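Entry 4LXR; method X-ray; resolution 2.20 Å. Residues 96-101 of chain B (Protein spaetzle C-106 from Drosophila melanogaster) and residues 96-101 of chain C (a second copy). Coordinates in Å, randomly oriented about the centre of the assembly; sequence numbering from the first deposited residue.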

# COMPACT_ATOMS: atom_id res chain seq x y z
N PRO B 96 -1.10 9.34 -19.34
CA PRO B 96 -2.04 8.54 -18.54
C PRO B 96 -2.61 9.43 -17.45
O PRO B 96 -1.87 9.87 -16.57
CB PRO B 96 -1.15 7.45 -17.92
CG PRO B 96 0.18 7.54 -18.64
CD PRO B 96 0.30 8.97 -19.06
N SER B 97 -3.90 9.70 -17.53
CA SER B 97 -4.50 10.77 -16.75
C SER B 97 -5.29 10.24 -15.57
O SER B 97 -5.44 10.92 -14.54
CB SER B 97 -5.44 11.57 -17.65
OG SER B 97 -6.54 10.76 -18.06
N CYS B 98 -5.81 9.03 -15.72
CA CYS B 98 -6.81 8.55 -14.80
C CYS B 98 -7.02 7.05 -14.94
O CYS B 98 -7.05 6.52 -16.04
CB CYS B 98 -8.11 9.30 -15.11
SG CYS B 98 -9.53 8.86 -14.14
N CYS B 99 -7.16 6.36 -13.81
CA CYS B 99 -7.55 4.96 -13.83
C CYS B 99 -8.97 4.82 -13.29
O CYS B 99 -9.27 5.25 -12.17
CB CYS B 99 -6.59 4.11 -13.01
SG CYS B 99 -7.00 2.36 -12.95
N LYS B 100 -9.85 4.21 -14.08
CA LYS B 100 -11.28 4.25 -13.77
C LYS B 100 -11.95 2.91 -14.00
O LYS B 100 -11.59 2.18 -14.93
CB LYS B 100 -11.95 5.32 -14.64
CG LYS B 100 -12.97 6.16 -13.92
CD LYS B 100 -13.20 7.48 -14.63
CE LYS B 100 -13.80 7.28 -16.01
NZ LYS B 100 -14.33 8.56 -16.56
N CYS B 101 -12.92 2.58 -13.15
CA CYS B 101 -13.68 1.33 -13.29
C CYS B 101 -14.80 1.45 -14.31
O CYS B 101 -15.75 2.19 -14.13
CB CYS B 101 -14.25 0.90 -11.94
SG CYS B 101 -15.13 -0.66 -11.99
N PRO C 96 -8.55 19.60 -14.62
CA PRO C 96 -9.53 18.53 -14.36
C PRO C 96 -9.25 17.37 -15.31
O PRO C 96 -9.20 17.59 -16.52
CB PRO C 96 -10.87 19.19 -14.70
CG PRO C 96 -10.62 20.65 -14.55
CD PRO C 96 -9.20 20.87 -14.98
N SER C 97 -9.03 16.17 -14.77
CA SER C 97 -8.51 15.07 -15.58
C SER C 97 -9.46 13.87 -15.67
O SER C 97 -9.37 13.08 -16.61
CB SER C 97 -7.14 14.62 -15.08
OG SER C 97 -7.18 14.32 -13.70
N CYS C 98 -10.34 13.74 -14.67
CA CYS C 98 -11.42 12.76 -14.69
C CYS C 98 -12.32 12.88 -13.46
O CYS C 98 -11.99 13.58 -12.50
CB CYS C 98 -10.90 11.32 -14.81
SG CYS C 98 -10.01 10.69 -13.39
N CYS C 99 -13.45 12.17 -13.51
CA CYS C 99 -14.44 12.16 -12.45
C CYS C 99 -14.57 10.75 -11.92
O CYS C 99 -14.81 9.81 -12.68
CB CYS C 99 -15.79 12.62 -13.00
SG CYS C 99 -17.06 12.98 -11.77
N LYS C 100 -14.39 10.56 -10.62
CA LYS C 100 -14.38 9.20 -10.10
C LYS C 100 -15.26 9.09 -8.88
O LYS C 100 -15.47 10.07 -8.16
CB LYS C 100 -12.96 8.75 -9.75
CG LYS C 100 -11.97 8.89 -10.89
CD LYS C 100 -10.75 7.98 -10.72
CE LYS C 100 -9.74 8.52 -9.73
NZ LYS C 100 -8.63 7.54 -9.56
N CYS C 101 -15.75 7.88 -8.63
CA CYS C 101 -16.62 7.64 -7.50
C CYS C 101 -15.77 7.31 -6.29
O CYS C 101 -15.00 6.36 -6.30
CB CYS C 101 -17.59 6.50 -7.80
SG CYS C 101 -18.68 6.13 -6.43

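The two copies place the same strand side by side, with N-to-C directions 1° apart and axes approaching to 6.1 Å. The register pairs like with like: the CA atoms of Ser B97 and Ser C97 lie 6.0 Å apart, those of Cys B98 and Cys C98 6.2 Å, and those of Lys B100 and Lys C100 6.9 Å. Parallel alignment does not make this a hydrogen-bonded sheet, for no hydrogen bond crosses between the stretches. The stretches are joined by one disulfide, and the remaining contacts are packing of side chains against each other and against backbone oxygens; together the two sides bury 285 Å².

Pro B96 stays clear, its side chain out of reach of the other stretch. At Ser B97 the CA-to-CB bond points toward chain C, as it does in Ser C97 toward chain B, and the two CB atoms come within 4.3 Å. Ser B97 O sits 3.9 Å from Ser C97 OG, too far for a hydrogen bond; both serine hydroxyls are satisfied elsewhere in the structure.

Cys B98 supplies the covalent link. Its SG lies 2.0 Å from Cys C98 SG, a disulfide length, and the chi3 of 82° is close to the near-perpendicular torsion that disulfides favour. The link is not symmetric in detail: chi1 is t in Cys B98 but p in Cys C98. Cys B98 SG also meets Lys C100 CD at 3.7 Å, a van der Waals contact.

The CA-to-CB bond of Cys B99 points away from chain C, yet its backbone contributes: Cys B99 O lies 3.4 Å from Lys C100 CD. Lys B100 returns the contact, its CD 3.4 Å from Cys C99 O. Both lysines leave their backbones sideways and bring their aliphatic chains nearer, so that Lys B100 CD reaches Lys C100 CG at 4.2 Å. Their NZ atoms hydrogen-bond elsewhere in the structure. By Cys B101, direct contact has ended.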